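Local coordinates for putative fimbrium subunit Fim1C (Bacteroides uniformis, PDB 4K4K), which is a putative component of the fimbrium tip, part of the filamentous surface appendages that mediate cell adhesion and biofilm formation, at residues Asn51-Tyr56 / Val87-Tyr92; Lys143-Ile148 / Lys248-Ile253. All coordinates share one frame; numbering follows the deposited sequence. Where two conformers were deposited one is given.

Overall arrangement
Near the N terminus, residues 51-56 of strand 47-57 meet residues 87-92 at the end of strand 84-90, so interaction 1 closes a loop of 30 residues; strand 37-44, which comes earlier in the chain, lies between the two strands and pairs antiparallel with both. The chain then passes through strand 118-126 into the long strand 132-150, whose residues 143-148 open interaction 2. About 100 residues later, residues 248-253 of strand 247-256 return to pair with them in parallel. The two loops follow one another without nesting or crossing. Their centres lie about 31 Å apart, on opposite sides of the chain's centre, so each contact ties together its own end of this elongated, all-beta fimbrillin-like fold.

Interaction 1: residues Asn51-Tyr56 / Val87-Tyr92; sequences NGNRKY and VAYYPY
Lys55 and Tyr92 have the closest CA atoms of the two backbones, 6.9 Å apart, and side chains rather than paired backbones join residues 51-56 to 87-92. The contact begins at a G1 beta bulge, in which Asn53 and Arg54 both face Ile40 of the intervening strand 37-44, in the fimbrillin-like beta fold. Asn53 CG is anti to the backbone N (chi1 -169°), which carries the amide across to Tyr89; its OD1 lies at the edge of the Tyr89 ring, near the ring plane. There Tyr89 OH donates a short hydrogen bond of 2.6 Å to Asn53 OD1, with the hydroxyl tilted 32° from the carbonyl plane. The backbone of Arg93 grips both partners again: its O bonds Asn53 ND2, and its N bonds the same Tyr89 OH. The Lys55 chain runs extended across one face of the Tyr92 ring, in a CH-pi contact that sets Lys55 CG 3.8 Å from the ring centroid and almost on its normal. Lys55 CB sits nearer the hydroxyl end, 3.6 Å from Tyr92 CZ. Tyr92 OH is hydrogen-bonded to Glu94 OE1. An alanine in place of Tyr92 would probably leave the Lys55 methylenes without their aromatic cover and Glu94 without its hydroxyl partner. One water donates to both Asn53 O and Tyr92 OH, at 2.7 Å from each.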
loop_
_atom_site.group_PDB
_atom_site.type_symbol
_atom_site.label_atom_id
_atom_site.label_comp_id
_atom_site.label_asym_id
_atom_site.label_seq_id
_atom_site.Cartn_x
_atom_site.Cartn_y
_atom_site.Cartn_z
ATOM N N ASN A 51 -9.019 -22.153 -11.019
ATOM C CA ASN A 51 -7.864 -21.270 -11.221
ATOM C C ASN A 51 -7.758 -20.259 -10.082
ATOM O O ASN A 51 -8.761 -19.673 -9.672
ATOM C CB ASN A 51 -7.979 -20.508 -12.563
ATOM C CG ASN A 51 -7.762 -21.340 -13.817
ATOM O OD1 ASN A 51 -7.159 -22.420 -13.801
ATOM N ND2 ASN A 51 -8.202 -20.816 -14.947
ATOM N N GLY A 52 -6.555 -20.016 -9.604
ATOM C CA GLY A 52 -6.428 -18.983 -8.573
ATOM C C GLY A 52 -6.235 -17.628 -9.219
ATOM O O GLY A 52 -6.211 -17.520 -10.454
ATOM N N ASN A 53 -6.047 -16.578 -8.391
ATOM C CA ASN A 53 -5.699 -15.250 -8.901
ATOM C C ASN A 53 -6.654 -14.778 -10.017
ATOM O O ASN A 53 -6.220 -14.347 -11.105
ATOM C CB ASN A 53 -4.233 -15.265 -9.427
ATOM C CG ASN A 53 -3.714 -13.883 -9.726
ATOM O OD1 ASN A 53 -4.117 -12.892 -9.104
ATOM N ND2 ASN A 53 -2.814 -13.776 -10.710
ATOM N N ARG A 54 -7.965 -14.881 -9.733
ATOM C CA ARG A 54 -9.015 -14.481 -10.668
ATOM C C ARG A 54 -9.091 -12.953 -10.723
ATOM O O ARG A 54 -9.212 -12.315 -9.682
ATOM C CB ARG A 54 -10.358 -15.090 -10.231
ATOM C CG ARG A 54 -10.351 -16.614 -10.122
ATOM C CD ARG A 54 -10.606 -17.294 -11.454
ATOM N NE ARG A 54 -10.714 -18.746 -11.321
ATOM C CZ ARG A 54 -11.833 -19.443 -11.493
ATOM N NH1 ARG A 54 -12.966 -18.829 -11.810
ATOM N NH2 ARG A 54 -11.822 -20.761 -11.366
ATOM N N LYS A 55 -9.022 -12.365 -11.922
ATOM C CA LYS A 55 -9.041 -10.911 -12.059
ATOM C C LYS A 55 -10.435 -10.329 -11.898
ATOM O O LYS A 55 -11.340 -10.692 -12.637
ATOM C CB LYS A 55 -8.461 -10.501 -13.425
ATOM C CG LYS A 55 -8.310 -8.990 -13.587
ATOM C CD LYS A 55 -7.891 -8.616 -15.015
ATOM C CE LYS A 55 -7.515 -7.167 -15.122
ATOM N NZ LYS A 55 -7.025 -6.855 -16.493
ATOM N N TYR A 56 -10.579 -9.409 -10.941
ATOM C CA TYR A 56 -11.820 -8.669 -10.678
ATOM C C TYR A 56 -11.498 -7.191 -10.710
ATOM O O TYR A 56 -10.463 -6.781 -10.169
ATOM C CB TYR A 56 -12.409 -9.070 -9.322
ATOM C CG TYR A 56 -13.280 -10.305 -9.377
ATOM C CD1 TYR A 56 -12.733 -11.560 -9.650
ATOM C CD2 TYR A 56 -14.638 -10.234 -9.081
ATOM C CE1 TYR A 56 -13.541 -12.697 -9.725
ATOM C CE2 TYR A 56 -15.448 -11.366 -9.119
ATOM C CZ TYR A 56 -14.890 -12.600 -9.412
ATOM O OH TYR A 56 -15.718 -13.694 -9.503
ATOM N N VAL A 87 -9.903 -15.142 -0.347
ATOM C CA VAL A 87 -8.828 -14.192 -0.065
ATOM C C VAL A 87 -8.636 -13.344 -1.317
ATOM O O VAL A 87 -9.002 -13.775 -2.412
ATOM C CB VAL A 87 -7.488 -14.844 0.397
ATOM C CG1 VAL A 87 -7.655 -15.586 1.715
ATOM C CG2 VAL A 87 -6.906 -15.766 -0.687
ATOM N N ALA A 88 -8.028 -12.159 -1.162
ATOM C CA ALA A 88 -7.762 -11.271 -2.298
ATOM C C ALA A 88 -6.579 -10.397 -2.011
ATOM O O ALA A 88 -6.185 -10.223 -0.855
ATOM C CB ALA A 88 -8.993 -10.402 -2.616
ATOM N N TYR A 89 -6.032 -9.798 -3.071
ATOM C CA TYR A 89 -4.929 -8.861 -2.921
ATOM C C TYR A 89 -5.048 -7.783 -3.989
ATOM O O TYR A 89 -5.728 -7.954 -5.004
ATOM C CB TYR A 89 -3.534 -9.568 -2.993
ATOM C CG TYR A 89 -3.198 -9.987 -4.411
ATOM C CD1 TYR A 89 -3.776 -11.123 -4.977
ATOM C CD2 TYR A 89 -2.390 -9.186 -5.229
ATOM C CE1 TYR A 89 -3.534 -11.468 -6.310
ATOM C CE2 TYR A 89 -2.161 -9.513 -6.568
ATOM C CZ TYR A 89 -2.763 -10.633 -7.113
ATOM O OH TYR A 89 -2.526 -10.951 -8.433
ATOM N N TYR A 90 -4.364 -6.675 -3.750
ATOM C CA TYR A 90 -4.289 -5.537 -4.663
ATOM C C TYR A 90 -2.827 -5.080 -4.685
ATOM O O TYR A 90 -2.217 -5.060 -3.622
ATOM C CB TYR A 90 -5.222 -4.397 -4.141
ATOM C CG TYR A 90 -5.001 -3.078 -4.848
ATOM C CD1 TYR A 90 -5.664 -2.783 -6.040
ATOM C CD2 TYR A 90 -4.031 -2.173 -4.398
ATOM C CE1 TYR A 90 -5.383 -1.613 -6.761
ATOM C CE2 TYR A 90 -3.786 -0.972 -5.079
ATOM C CZ TYR A 90 -4.467 -0.699 -6.259
ATOM O OH TYR A 90 -4.211 0.450 -6.965
ATOM N N PRO A 91 -2.269 -4.619 -5.815
ATOM C CA PRO A 91 -2.868 -4.587 -7.162
ATOM C C PRO A 91 -2.664 -5.895 -7.889
ATOM O O PRO A 91 -1.597 -6.528 -7.796
ATOM C CB PRO A 91 -2.126 -3.424 -7.836
ATOM C CG PRO A 91 -0.730 -3.516 -7.232
ATOM C CD PRO A 91 -0.908 -4.039 -5.809
ATOM N N TYR A 92 -3.701 -6.321 -8.602
ATOM C CA TYR A 92 -3.656 -7.551 -9.386
ATOM C C TYR A 92 -2.424 -7.605 -10.292
ATOM O O TYR A 92 -2.049 -6.592 -10.900
ATOM C CB TYR A 92 -4.918 -7.618 -10.267
ATOM C CG TYR A 92 -4.895 -8.729 -11.288
ATOM C CD1 TYR A 92 -5.217 -10.038 -10.932
ATOM C CD2 TYR A 92 -4.521 -8.481 -12.612
ATOM C CE1 TYR A 92 -5.219 -11.065 -11.876
ATOM C CE2 TYR A 92 -4.495 -9.503 -13.556
ATOM C CZ TYR A 92 -4.859 -10.789 -13.189
ATOM O OH TYR A 92 -4.853 -11.790 -14.131
HETATM O O HOH W 1 -5.862 -14.233 -13.817
#

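Interaction 2: residues Lys143-Ile148 / Lys248-Ile253; sequences KLDITI and KYLYTI
Asp145, Tyr251 and Ile253 bury the most surface where strand segments 143-148 and 248-253 run side by side in parallel, their axes 4.7 Å apart and inclined by 17°. This is a regular parallel beta ladder, formed by two strands far apart in the sequence of the fimbrillin-like fold. Asp145 gives its N to Tyr249 O and takes Tyr251 N on its own O, both at 2.8 Å. The ladder goes on through Thr147, whose N reaches Tyr251 O and whose O receives Ile253 N in a nearly straight bond (179° at the hydrogen). On the face shared with Leu250, Asp145 CB packs 4.2 Å from Leu250 CG. Asp145 OD2 stays 4.5 Å from Lys248 NZ, beyond a salt bridge. Next to it the Lys143 and Lys248 side chains lie alongside each other, pointing the same way and touching through their CG methylenes; the Lys143 ammonium goes to Gln112 and Glu204. The buried face carries the other two. Ile146 CG1 meets the edge of the Tyr251 ring, 4.0 Å from CD2, while Tyr251 OH hydrogen-bonds Ser240 and the Tyr251 ring meets that of Trp232. With CG1 of Ile253 beside its own backbone N (chi1 -40°), that methylene comes within 3.6 Å of Ile146 CG2, two residues before its own partner Ile148. Ile146 also touches Val165 of strand 164-177, and Ile253 touches Val262 of strand 259-268. The two faces thus differ in chemistry: branched aliphatic and aromatic groups fill the buried one, whereas lysines, Asp145, threonines and the single apolar Leu250 line the partly exposed one, where the Asp145 and Lys248 charges would attract each other only loosely.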
loop_
_atom_site.group_PDB
_atom_site.type_symbol
_atom_site.label_atom_id
_atom_site.label_comp_id
_atom_site.label_asym_id
_atom_site.label_seq_id
_atom_site.Cartn_x
_atom_site.Cartn_y
_atom_site.Cartn_z
ATOM N N LYS A 143 3.199 4.038 4.741
ATOM C CA LYS A 143 3.039 5.296 4.038
ATOM C C LYS A 143 3.752 6.417 4.789
ATOM O O LYS A 143 3.608 6.540 6.009
ATOM C CB LYS A 143 1.541 5.632 3.878
ATOM C CG LYS A 143 1.220 6.968 3.166
ATOM C CD LYS A 143 1.487 6.889 1.690
ATOM C CE LYS A 143 1.138 8.191 0.993
ATOM N NZ LYS A 143 1.174 8.036 -0.483
ATOM N N LEU A 144 4.506 7.238 4.049
ATOM C CA LEU A 144 5.134 8.450 4.604
ATOM C C LEU A 144 4.412 9.643 4.007
ATOM O O LEU A 144 4.264 9.714 2.785
ATOM C CB LEU A 144 6.643 8.523 4.317
ATOM C CG LEU A 144 7.492 7.297 4.713
ATOM C CD1 LEU A 144 8.962 7.537 4.387
ATOM C CD2 LEU A 144 7.300 6.914 6.194
ATOM N N ASP A 145 3.949 10.569 4.863
ATOM C CA ASP A 145 3.202 11.750 4.450
ATOM C C ASP A 145 3.917 12.941 5.074
ATOM O O ASP A 145 3.918 13.084 6.290
ATOM C CB ASP A 145 1.733 11.616 4.910
ATOM C CG ASP A 145 0.797 12.704 4.403
ATOM O OD1 ASP A 145 1.154 13.899 4.512
ATOM O OD2 ASP A 145 -0.332 12.372 3.997
ATOM N N ILE A 146 4.580 13.745 4.249
ATOM C CA ILE A 146 5.401 14.847 4.738
ATOM C C ILE A 146 4.842 16.185 4.285
ATOM O O ILE A 146 4.538 16.382 3.105
ATOM C CB ILE A 146 6.869 14.608 4.257
ATOM C CG1 ILE A 146 7.444 13.322 4.914
ATOM C CG2 ILE A 146 7.784 15.836 4.485
ATOM C CD1 ILE A 146 8.583 12.701 4.228
ATOM N N THR A 147 4.730 17.122 5.243
ATOM C CA THR A 147 4.317 18.485 4.960
ATOM C C THR A 147 5.501 19.366 5.310
ATOM O O THR A 147 6.052 19.238 6.405
ATOM C CB THR A 147 3.049 18.842 5.753
ATOM O OG1 THR A 147 2.060 17.860 5.473
ATOM C CG2 THR A 147 2.500 20.208 5.403
ATOM N N ILE A 148 5.908 20.237 4.389
ATOM C CA ILE A 148 7.028 21.143 4.628
ATOM C C ILE A 148 6.516 22.565 4.832
ATOM O O ILE A 148 5.669 23.026 4.077
ATOM C CB ILE A 148 8.032 21.069 3.434
ATOM C CG1 ILE A 148 8.634 19.648 3.284
ATOM C CG2 ILE A 148 9.124 22.146 3.512
ATOM C CD1 ILE A 148 9.086 19.362 1.840
ATOM N N LYS A 248 0.527 4.886 8.611
ATOM C CA LYS A 248 0.853 6.129 7.916
ATOM C C LYS A 248 1.596 7.009 8.913
ATOM O O LYS A 248 1.094 7.240 10.009
ATOM C CB LYS A 248 -0.411 6.822 7.375
ATOM C CG LYS A 248 -0.107 8.148 6.645
ATOM C CD LYS A 248 -1.364 8.951 6.275
ATOM C CE LYS A 248 -2.117 8.347 5.114
ATOM N NZ LYS A 248 -3.345 9.109 4.775
ATOM N N TYR A 249 2.820 7.426 8.564
ATOM C CA TYR A 249 3.660 8.313 9.388
ATOM C C TYR A 249 3.553 9.684 8.796
ATOM O O TYR A 249 3.846 9.875 7.609
ATOM C CB TYR A 249 5.128 7.819 9.457
ATOM C CG TYR A 249 5.229 6.508 10.219
ATOM C CD1 TYR A 249 4.969 5.290 9.591
ATOM C CD2 TYR A 249 5.498 6.490 11.589
ATOM C CE1 TYR A 249 4.991 4.087 10.302
ATOM C CE2 TYR A 249 5.546 5.290 12.304
ATOM C CZ TYR A 249 5.280 4.088 11.658
ATOM O OH TYR A 249 5.296 2.887 12.339
ATOM N N LEU A 250 3.035 10.622 9.588
ATOM C CA LEU A 250 2.831 11.989 9.149
ATOM C C LEU A 250 3.874 12.863 9.787
ATOM O O LEU A 250 3.985 12.898 11.011
ATOM C CB LEU A 250 1.408 12.483 9.489
ATOM C CG LEU A 250 0.283 11.680 8.840
ATOM C CD1 LEU A 250 -0.286 10.677 9.808
ATOM C CD2 LEU A 250 -0.797 12.602 8.320
ATOM N N TYR A 251 4.682 13.530 8.956
ATOM C CA TYR A 251 5.708 14.429 9.476
ATOM C C TYR A 251 5.439 15.842 9.039
ATOM O O TYR A 251 5.182 16.080 7.856
ATOM C CB TYR A 251 7.123 14.021 9.008
ATOM C CG TYR A 251 7.549 12.625 9.410
ATOM C CD1 TYR A 251 8.010 12.358 10.697
ATOM C CD2 TYR A 251 7.567 11.585 8.482
ATOM C CE1 TYR A 251 8.434 11.082 11.064
ATOM C CE2 TYR A 251 7.972 10.299 8.843
ATOM C CZ TYR A 251 8.417 10.059 10.131
ATOM O OH TYR A 251 8.833 8.802 10.488
ATOM N N THR A 252 5.529 16.795 9.983
ATOM C CA THR A 252 5.467 18.222 9.664
ATOM C C THR A 252 6.877 18.742 9.867
ATOM O O THR A 252 7.411 18.689 10.983
ATOM C CB THR A 252 4.400 18.982 10.448
ATOM O OG1 THR A 252 3.119 18.420 10.158
ATOM C CG2 THR A 252 4.386 20.480 10.091
ATOM N N ILE A 253 7.492 19.206 8.777
ATOM C CA ILE A 253 8.864 19.687 8.782
ATOM C C ILE A 253 8.881 21.199 8.767
ATOM O O ILE A 253 8.366 21.799 7.825
ATOM C CB ILE A 253 9.636 19.124 7.543
ATOM C CG1 ILE A 253 9.288 17.641 7.210
ATOM C CG2 ILE A 253 11.143 19.428 7.590
ATOM C CD1 ILE A 253 9.794 16.607 8.102
#